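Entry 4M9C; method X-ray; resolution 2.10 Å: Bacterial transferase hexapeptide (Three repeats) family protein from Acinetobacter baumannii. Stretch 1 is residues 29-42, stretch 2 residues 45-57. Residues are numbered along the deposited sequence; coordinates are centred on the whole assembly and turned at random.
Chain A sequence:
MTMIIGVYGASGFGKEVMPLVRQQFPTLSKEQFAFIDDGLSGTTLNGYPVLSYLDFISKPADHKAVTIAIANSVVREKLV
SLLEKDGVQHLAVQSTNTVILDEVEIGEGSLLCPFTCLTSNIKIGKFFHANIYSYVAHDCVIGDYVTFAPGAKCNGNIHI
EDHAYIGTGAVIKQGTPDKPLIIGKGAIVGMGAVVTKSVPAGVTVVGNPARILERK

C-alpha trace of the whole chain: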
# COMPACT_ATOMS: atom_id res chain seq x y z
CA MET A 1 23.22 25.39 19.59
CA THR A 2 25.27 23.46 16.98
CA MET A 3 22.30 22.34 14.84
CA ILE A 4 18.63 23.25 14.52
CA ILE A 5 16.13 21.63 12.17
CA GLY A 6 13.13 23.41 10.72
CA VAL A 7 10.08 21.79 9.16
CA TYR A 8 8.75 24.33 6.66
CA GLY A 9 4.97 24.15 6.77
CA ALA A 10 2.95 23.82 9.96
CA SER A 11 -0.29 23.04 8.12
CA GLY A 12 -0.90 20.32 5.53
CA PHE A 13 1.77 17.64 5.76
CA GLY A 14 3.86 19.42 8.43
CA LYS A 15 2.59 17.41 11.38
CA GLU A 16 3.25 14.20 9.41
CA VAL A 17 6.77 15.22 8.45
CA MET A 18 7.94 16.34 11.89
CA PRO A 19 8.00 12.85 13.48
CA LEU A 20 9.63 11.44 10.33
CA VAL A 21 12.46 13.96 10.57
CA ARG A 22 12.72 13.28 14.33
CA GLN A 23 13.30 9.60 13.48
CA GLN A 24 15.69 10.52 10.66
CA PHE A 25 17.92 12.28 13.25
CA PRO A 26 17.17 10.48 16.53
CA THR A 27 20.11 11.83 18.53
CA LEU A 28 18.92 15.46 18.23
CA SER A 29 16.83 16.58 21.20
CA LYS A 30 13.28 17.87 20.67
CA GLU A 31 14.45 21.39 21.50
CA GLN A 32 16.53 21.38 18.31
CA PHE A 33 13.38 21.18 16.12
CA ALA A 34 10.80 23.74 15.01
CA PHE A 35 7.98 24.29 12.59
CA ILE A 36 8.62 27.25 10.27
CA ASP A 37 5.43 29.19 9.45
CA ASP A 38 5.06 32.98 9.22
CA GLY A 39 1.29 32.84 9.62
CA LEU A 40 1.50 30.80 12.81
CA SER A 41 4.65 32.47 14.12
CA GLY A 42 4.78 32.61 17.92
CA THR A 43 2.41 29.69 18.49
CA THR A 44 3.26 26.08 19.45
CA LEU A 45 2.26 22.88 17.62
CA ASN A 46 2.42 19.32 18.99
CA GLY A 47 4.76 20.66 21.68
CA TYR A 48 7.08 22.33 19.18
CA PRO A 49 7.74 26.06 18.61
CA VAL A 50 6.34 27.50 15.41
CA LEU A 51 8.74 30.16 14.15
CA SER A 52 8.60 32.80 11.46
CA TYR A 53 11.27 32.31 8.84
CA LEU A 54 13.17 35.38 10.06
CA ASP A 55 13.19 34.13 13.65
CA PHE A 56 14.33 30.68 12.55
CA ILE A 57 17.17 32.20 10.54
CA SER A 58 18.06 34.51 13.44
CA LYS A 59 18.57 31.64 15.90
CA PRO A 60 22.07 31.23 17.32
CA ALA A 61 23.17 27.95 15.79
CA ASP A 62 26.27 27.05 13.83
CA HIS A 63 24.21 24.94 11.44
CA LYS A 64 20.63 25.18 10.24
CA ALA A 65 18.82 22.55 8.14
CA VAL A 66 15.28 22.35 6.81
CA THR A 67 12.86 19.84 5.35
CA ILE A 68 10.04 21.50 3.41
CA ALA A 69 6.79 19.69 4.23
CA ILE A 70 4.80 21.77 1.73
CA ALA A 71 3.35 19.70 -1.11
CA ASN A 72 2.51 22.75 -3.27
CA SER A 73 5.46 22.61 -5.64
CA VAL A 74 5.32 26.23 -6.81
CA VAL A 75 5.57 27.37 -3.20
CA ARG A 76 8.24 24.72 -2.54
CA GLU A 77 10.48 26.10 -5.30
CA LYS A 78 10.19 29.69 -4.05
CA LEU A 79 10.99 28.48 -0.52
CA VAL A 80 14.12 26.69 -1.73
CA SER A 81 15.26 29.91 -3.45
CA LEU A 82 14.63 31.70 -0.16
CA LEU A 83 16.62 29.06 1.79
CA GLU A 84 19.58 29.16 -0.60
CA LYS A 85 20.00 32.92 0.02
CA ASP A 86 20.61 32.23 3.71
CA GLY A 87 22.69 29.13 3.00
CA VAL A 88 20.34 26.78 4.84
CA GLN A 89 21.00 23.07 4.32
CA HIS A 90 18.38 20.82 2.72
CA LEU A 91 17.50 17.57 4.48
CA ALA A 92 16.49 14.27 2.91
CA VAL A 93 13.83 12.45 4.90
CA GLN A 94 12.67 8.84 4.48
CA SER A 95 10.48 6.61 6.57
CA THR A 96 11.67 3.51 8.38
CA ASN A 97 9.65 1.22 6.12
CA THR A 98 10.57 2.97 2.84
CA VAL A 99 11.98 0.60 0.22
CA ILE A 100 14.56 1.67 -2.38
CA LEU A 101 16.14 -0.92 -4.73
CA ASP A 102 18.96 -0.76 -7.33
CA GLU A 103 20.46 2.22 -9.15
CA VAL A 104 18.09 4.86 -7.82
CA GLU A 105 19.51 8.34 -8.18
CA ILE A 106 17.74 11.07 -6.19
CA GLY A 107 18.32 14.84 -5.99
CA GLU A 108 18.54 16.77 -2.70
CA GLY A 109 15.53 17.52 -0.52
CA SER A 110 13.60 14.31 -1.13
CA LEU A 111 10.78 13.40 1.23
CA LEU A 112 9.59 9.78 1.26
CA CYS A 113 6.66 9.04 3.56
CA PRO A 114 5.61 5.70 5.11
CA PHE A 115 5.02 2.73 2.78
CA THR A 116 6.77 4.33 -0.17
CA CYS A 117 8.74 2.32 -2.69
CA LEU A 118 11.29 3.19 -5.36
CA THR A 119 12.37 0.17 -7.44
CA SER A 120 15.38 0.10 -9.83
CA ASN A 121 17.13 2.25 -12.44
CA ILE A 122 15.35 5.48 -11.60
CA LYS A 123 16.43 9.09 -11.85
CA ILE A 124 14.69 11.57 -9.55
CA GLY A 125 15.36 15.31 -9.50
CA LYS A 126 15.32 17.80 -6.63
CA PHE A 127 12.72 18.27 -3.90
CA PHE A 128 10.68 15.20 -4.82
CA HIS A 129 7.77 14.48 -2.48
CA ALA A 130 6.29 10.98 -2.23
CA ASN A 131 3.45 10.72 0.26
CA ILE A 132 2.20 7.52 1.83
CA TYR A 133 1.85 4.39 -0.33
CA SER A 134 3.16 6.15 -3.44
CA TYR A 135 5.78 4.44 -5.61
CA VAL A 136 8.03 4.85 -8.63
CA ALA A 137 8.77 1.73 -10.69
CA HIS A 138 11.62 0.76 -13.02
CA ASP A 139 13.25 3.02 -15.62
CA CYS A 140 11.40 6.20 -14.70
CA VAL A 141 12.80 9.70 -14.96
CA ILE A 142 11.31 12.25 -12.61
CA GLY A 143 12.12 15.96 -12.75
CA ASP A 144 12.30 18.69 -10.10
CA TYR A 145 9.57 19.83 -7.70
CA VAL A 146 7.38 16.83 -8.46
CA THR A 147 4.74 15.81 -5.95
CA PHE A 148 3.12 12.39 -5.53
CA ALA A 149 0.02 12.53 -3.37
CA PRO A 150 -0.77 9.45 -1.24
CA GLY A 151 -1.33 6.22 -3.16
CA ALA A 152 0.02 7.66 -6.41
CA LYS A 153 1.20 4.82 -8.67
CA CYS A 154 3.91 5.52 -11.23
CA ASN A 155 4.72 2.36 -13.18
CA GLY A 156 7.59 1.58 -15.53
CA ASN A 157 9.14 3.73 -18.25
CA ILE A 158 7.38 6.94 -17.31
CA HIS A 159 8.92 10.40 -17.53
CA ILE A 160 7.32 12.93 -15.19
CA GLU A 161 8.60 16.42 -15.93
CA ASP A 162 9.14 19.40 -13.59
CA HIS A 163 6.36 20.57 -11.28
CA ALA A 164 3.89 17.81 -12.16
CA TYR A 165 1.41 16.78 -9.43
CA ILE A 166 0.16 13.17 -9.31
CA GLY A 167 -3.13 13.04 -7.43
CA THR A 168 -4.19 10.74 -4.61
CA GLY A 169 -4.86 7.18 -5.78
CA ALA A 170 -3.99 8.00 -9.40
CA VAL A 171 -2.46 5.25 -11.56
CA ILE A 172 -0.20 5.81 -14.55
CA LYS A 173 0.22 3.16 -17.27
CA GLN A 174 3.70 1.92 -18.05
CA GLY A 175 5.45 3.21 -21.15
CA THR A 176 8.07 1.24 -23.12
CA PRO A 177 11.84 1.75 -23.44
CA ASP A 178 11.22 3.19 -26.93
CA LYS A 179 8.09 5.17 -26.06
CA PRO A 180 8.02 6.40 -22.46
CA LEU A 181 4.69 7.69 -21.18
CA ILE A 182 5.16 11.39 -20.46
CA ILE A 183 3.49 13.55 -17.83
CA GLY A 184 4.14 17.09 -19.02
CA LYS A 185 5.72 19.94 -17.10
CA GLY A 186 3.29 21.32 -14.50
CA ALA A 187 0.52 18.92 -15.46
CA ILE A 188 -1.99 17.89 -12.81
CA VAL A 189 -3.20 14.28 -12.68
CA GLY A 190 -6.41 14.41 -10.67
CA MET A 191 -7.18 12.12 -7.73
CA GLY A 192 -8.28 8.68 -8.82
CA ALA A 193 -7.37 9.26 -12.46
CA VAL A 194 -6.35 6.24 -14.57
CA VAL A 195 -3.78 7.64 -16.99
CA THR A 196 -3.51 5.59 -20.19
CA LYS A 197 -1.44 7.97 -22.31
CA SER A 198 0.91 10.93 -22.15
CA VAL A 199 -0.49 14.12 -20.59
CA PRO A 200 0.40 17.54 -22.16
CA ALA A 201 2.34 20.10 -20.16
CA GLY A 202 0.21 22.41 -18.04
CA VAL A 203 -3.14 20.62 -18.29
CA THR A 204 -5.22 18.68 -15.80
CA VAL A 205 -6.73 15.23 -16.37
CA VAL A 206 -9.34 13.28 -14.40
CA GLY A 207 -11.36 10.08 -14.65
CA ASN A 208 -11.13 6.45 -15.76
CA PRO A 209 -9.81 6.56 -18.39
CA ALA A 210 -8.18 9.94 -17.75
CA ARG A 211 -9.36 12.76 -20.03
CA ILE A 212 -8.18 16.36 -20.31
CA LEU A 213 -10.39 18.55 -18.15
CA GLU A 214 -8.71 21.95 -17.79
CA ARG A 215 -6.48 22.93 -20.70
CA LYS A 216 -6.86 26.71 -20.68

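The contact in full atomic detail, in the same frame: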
# COMPACT_ATOMS: atom_id res chain seq x y z
N SER A 29 17.89 16.43 20.21
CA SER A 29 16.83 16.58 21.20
C SER A 29 15.67 17.39 20.60
O SER A 29 15.87 18.16 19.66
CB SER A 29 17.35 17.23 22.48
OG SER A 29 17.46 18.64 22.34
N LYS A 30 14.48 17.21 21.16
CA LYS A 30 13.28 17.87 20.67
C LYS A 30 13.50 19.38 20.53
O LYS A 30 13.04 20.00 19.57
CB LYS A 30 12.08 17.59 21.58
CG LYS A 30 10.79 18.28 21.14
CD LYS A 30 9.55 17.80 21.90
CE LYS A 30 8.27 18.45 21.34
NZ LYS A 30 7.08 17.54 21.35
N GLU A 31 14.24 19.95 21.47
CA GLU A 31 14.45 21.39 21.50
C GLU A 31 15.15 21.87 20.23
O GLU A 31 15.09 23.05 19.90
CB GLU A 31 15.23 21.80 22.75
CG GLU A 31 14.48 21.54 24.04
N GLN A 32 15.83 20.97 19.53
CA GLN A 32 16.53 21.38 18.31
C GLN A 32 15.61 21.44 17.06
O GLN A 32 16.06 21.77 15.96
CB GLN A 32 17.74 20.48 18.08
CG GLN A 32 18.78 20.52 19.22
CD GLN A 32 19.96 19.58 18.98
OE1 GLN A 32 20.85 19.88 18.18
NE2 GLN A 32 19.97 18.44 19.68
N PHE A 33 14.32 21.17 17.25
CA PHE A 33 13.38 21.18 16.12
C PHE A 33 12.31 22.26 16.21
O PHE A 33 11.82 22.57 17.29
CB PHE A 33 12.66 19.83 16.02
CG PHE A 33 13.58 18.67 15.76
CD1 PHE A 33 13.66 18.11 14.49
CD2 PHE A 33 14.32 18.11 16.79
CE1 PHE A 33 14.50 17.03 14.25
CE2 PHE A 33 15.15 17.03 16.56
CZ PHE A 33 15.25 16.49 15.29
N ALA A 34 11.91 22.80 15.06
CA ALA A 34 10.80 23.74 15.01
C ALA A 34 10.04 23.66 13.70
O ALA A 34 10.60 23.34 12.66
CB ALA A 34 11.29 25.17 15.24
N PHE A 35 8.75 23.97 13.77
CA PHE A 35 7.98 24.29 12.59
C PHE A 35 8.30 25.72 12.14
O PHE A 35 8.42 26.62 12.97
CB PHE A 35 6.49 24.17 12.88
CG PHE A 35 6.03 22.75 13.11
CD1 PHE A 35 5.86 21.89 12.04
CD2 PHE A 35 5.74 22.30 14.39
CE1 PHE A 35 5.43 20.59 12.25
CE2 PHE A 35 5.31 21.01 14.61
CZ PHE A 35 5.16 20.15 13.54
N ILE A 36 8.44 25.92 10.83
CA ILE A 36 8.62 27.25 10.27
C ILE A 36 7.33 27.65 9.56
O ILE A 36 6.92 27.00 8.59
CB ILE A 36 9.76 27.28 9.24
CG1 ILE A 36 11.10 26.95 9.90
CG2 ILE A 36 9.82 28.63 8.53
CD1 ILE A 36 12.27 26.96 8.93
N ASP A 37 6.69 28.72 10.03
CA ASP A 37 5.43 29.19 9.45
C ASP A 37 5.12 30.63 9.87
O ASP A 37 4.79 30.90 11.02
CB ASP A 37 4.28 28.26 9.85
CG ASP A 37 3.02 28.50 9.03
OD1 ASP A 37 2.73 27.68 8.12
OD2 ASP A 37 2.31 29.50 9.30
N ASP A 38 5.26 31.56 8.92
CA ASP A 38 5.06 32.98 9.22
C ASP A 38 3.68 33.24 9.81
O ASP A 38 3.55 33.88 10.86
CB ASP A 38 5.25 33.83 7.95
CG ASP A 38 6.71 33.96 7.56
OD1 ASP A 38 7.57 33.75 8.44
OD2 ASP A 38 6.99 34.28 6.38
N GLY A 39 2.66 32.71 9.16
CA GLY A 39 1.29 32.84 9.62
C GLY A 39 1.08 32.43 11.06
O GLY A 39 0.38 33.11 11.81
N LEU A 40 1.70 31.32 11.46
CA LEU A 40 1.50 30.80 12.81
C LEU A 40 2.65 31.12 13.74
O LEU A 40 2.75 30.57 14.84
CB LEU A 40 1.23 29.29 12.78
CG LEU A 40 -0.14 28.87 12.23
CD1 LEU A 40 -0.43 29.51 10.88
CD2 LEU A 40 -0.25 27.35 12.11
N SER A 41 3.52 32.03 13.31
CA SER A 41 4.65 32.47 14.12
C SER A 41 4.22 32.75 15.56
O SER A 41 3.17 33.35 15.80
CB SER A 41 5.27 33.73 13.51
OG SER A 41 6.20 34.33 14.40
N GLY A 42 5.03 32.32 16.52
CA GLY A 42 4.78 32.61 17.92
C GLY A 42 3.93 31.59 18.66
O GLY A 42 3.91 31.57 19.89
N LEU A 45 2.97 23.92 18.35
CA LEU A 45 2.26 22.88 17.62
C LEU A 45 2.84 21.51 17.99
O LEU A 45 4.03 21.25 17.80
CB LEU A 45 2.38 23.12 16.11
CG LEU A 45 1.64 22.11 15.22
CD1 LEU A 45 0.17 22.12 15.59
CD2 LEU A 45 1.81 22.43 13.74
N ASN A 46 1.99 20.63 18.52
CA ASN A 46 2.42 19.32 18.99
C ASN A 46 3.64 19.41 19.90
O ASN A 46 4.52 18.55 19.87
CB ASN A 46 2.69 18.35 17.83
CG ASN A 46 1.42 17.93 17.10
OD1 ASN A 46 0.31 18.19 17.57
ND2 ASN A 46 1.57 17.24 15.97
N GLY A 47 3.70 20.48 20.69
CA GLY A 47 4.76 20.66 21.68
C GLY A 47 6.00 21.31 21.10
O GLY A 47 7.01 21.43 21.78
N TYR A 48 5.93 21.71 19.84
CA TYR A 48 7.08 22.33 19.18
C TYR A 48 6.80 23.81 18.94
O TYR A 48 5.65 24.19 18.71
CB TYR A 48 7.32 21.70 17.80
CG TYR A 48 7.73 20.24 17.79
CD1 TYR A 48 9.07 19.88 17.81
CD2 TYR A 48 6.78 19.24 17.72
CE1 TYR A 48 9.46 18.55 17.77
CE2 TYR A 48 7.16 17.90 17.69
CZ TYR A 48 8.49 17.56 17.71
OH TYR A 48 8.88 16.24 17.67
N PRO A 49 7.85 24.64 18.97
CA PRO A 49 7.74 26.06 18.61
C PRO A 49 7.44 26.20 17.14
O PRO A 49 7.99 25.44 16.32
CB PRO A 49 9.15 26.61 18.88
CG PRO A 49 9.86 25.55 19.65
CD PRO A 49 9.23 24.26 19.32
N VAL A 50 6.58 27.14 16.80
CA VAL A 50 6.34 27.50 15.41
C VAL A 50 6.96 28.87 15.20
O VAL A 50 6.54 29.85 15.82
CB VAL A 50 4.84 27.56 15.09
CG1 VAL A 50 4.61 27.77 13.60
CG2 VAL A 50 4.15 26.29 15.57
N LEU A 51 7.98 28.93 14.35
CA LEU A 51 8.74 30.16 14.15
C LEU A 51 8.48 30.79 12.80
O LEU A 51 8.17 30.10 11.82
CB LEU A 51 10.24 29.88 14.28
CG LEU A 51 10.71 29.14 15.53
CD1 LEU A 51 12.20 28.84 15.42
CD2 LEU A 51 10.41 29.96 16.77
N SER A 52 8.60 32.12 12.74
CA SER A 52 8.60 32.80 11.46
C SER A 52 9.93 32.46 10.82
O SER A 52 10.87 32.06 11.52
CB SER A 52 8.50 34.32 11.65
OG SER A 52 9.72 34.84 12.16
N TYR A 53 10.02 32.61 9.51
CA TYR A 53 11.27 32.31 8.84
C TYR A 53 12.41 33.17 9.39
O TYR A 53 13.49 32.66 9.69
CB TYR A 53 11.15 32.48 7.32
CG TYR A 53 12.43 32.18 6.59
CD1 TYR A 53 13.16 33.19 6.00
CD2 TYR A 53 12.91 30.88 6.50
CE1 TYR A 53 14.34 32.92 5.33
CE2 TYR A 53 14.08 30.60 5.84
CZ TYR A 53 14.79 31.62 5.26
OH TYR A 53 15.96 31.34 4.60
N LEU A 54 12.15 34.46 9.55
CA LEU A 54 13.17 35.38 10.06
C LEU A 54 13.68 34.95 11.42
O LEU A 54 14.89 34.96 11.65
CB LEU A 54 12.66 36.82 10.11
CG LEU A 54 12.69 37.51 8.75
CD1 LEU A 54 11.85 38.80 8.74
CD2 LEU A 54 14.13 37.79 8.34
N ASP A 55 12.78 34.57 12.32
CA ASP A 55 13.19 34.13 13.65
C ASP A 55 13.99 32.83 13.59
O ASP A 55 14.98 32.68 14.30
CB ASP A 55 12.00 34.02 14.60
CG ASP A 55 11.44 35.38 15.00
OD1 ASP A 55 12.25 36.32 15.21
OD2 ASP A 55 10.20 35.53 15.09
N PHE A 56 13.57 31.91 12.73
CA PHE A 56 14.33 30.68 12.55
C PHE A 56 15.75 31.01 12.11
O PHE A 56 16.71 30.54 12.70
CB PHE A 56 13.65 29.77 11.52
CG PHE A 56 14.47 28.54 11.18
CD1 PHE A 56 15.28 28.53 10.06
CD2 PHE A 56 14.43 27.42 11.99
CE1 PHE A 56 16.03 27.41 9.73
CE2 PHE A 56 15.17 26.29 11.67
CZ PHE A 56 15.97 26.29 10.54
N ILE A 57 15.87 31.82 11.07
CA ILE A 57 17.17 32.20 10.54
C ILE A 57 18.01 32.93 11.59
O ILE A 57 19.23 32.82 11.62
CB ILE A 57 17.03 33.10 9.30
CG1 ILE A 57 16.48 32.30 8.12
CG2 ILE A 57 18.37 33.72 8.94
CD1 ILE A 57 17.38 31.17 7.67
O HOH W 1 9.60 35.65 8.40
O HOH W 2 8.58 33.34 15.46

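Stretch 2 opens with a tight type I' turn from Leu45 to Tyr48, closed by backbone hydrogen bonds in both directions between its end residues. Leu45 points toward stretch 1 and lays its CD2 over one face of the Phe35 ring, 3.9 Å from the ring centroid, a CH-pi contact. The turn also offers a carbonyl to stretch 1: Lys30 NZ donates to Asn46 O at 3.1 Å. Gly47 follows with positive phi, which favours glycine, and an ideal CB here would clash with Lys30 NZ as placed, at 2.8 Å.

Tyr48 is the platform for that lysine. The nearly extended Lys30 side chain crosses the ring face, with CE 3.6 Å from the Tyr48 ring centroid and almost on the ring normal, and NZ 4.0 Å from the same centroid in a cation-pi contact. Tyr48 CB meanwhile packs against Phe35 CD2 at 3.8 Å.

From Pro49 onward the rule is parallel pairing. Proline has no amide proton to give, but its carbonyl works: Phe35 N donates to Pro49 O at 3.0 Å. Leu51 then binds through both backbone groups, its N donating to Phe35 O at 2.7 Å and its O accepting from Asp37 N at 2.7 Å. Between these bonds, Val50 CA approaches Phe35 O to 3.3 Å and Ile36 CA approaches Leu51 O to 3.3 Å, as CA-H...O contacts. Val50 shares a sheet face with Phe35, and its CG1 also meets Leu40 CB at 3.8 Å; its carbonyl accepts from Gly42 N at 3.0 Å, tying down the chain just after the Asp38 to Ser41 type I turn. Leu51 lies on the other face with Ile36, and its CD1 touches Ala34 CB at 3.8 Å.

Ser52 ends the strand pairing and caps the helix, its OG accepting from Asp55 N at 3.1 Å. A water links the turn to this cap, accepting from Ser52 N, donating to Asp55 OD2 and hydrogen-bonding Ser41 OG. Stretch 1 supplies a further acceptor for the first helical turn: Asp38 OD1 accepts a hydrogen bond from Tyr53 N at 2.9 Å, and a second water donates to that same oxygen while accepting from Leu54 N. Phe56 points toward stretch 1 and receives Ile36 CD1 over its ring face, 3.6 Å from the Phe56 centroid, while Ile36 CG2 sits at the edge of the Tyr53 ring. Ile36 thus packs its side chain against the helix while its backbone lies in the sheet pairing.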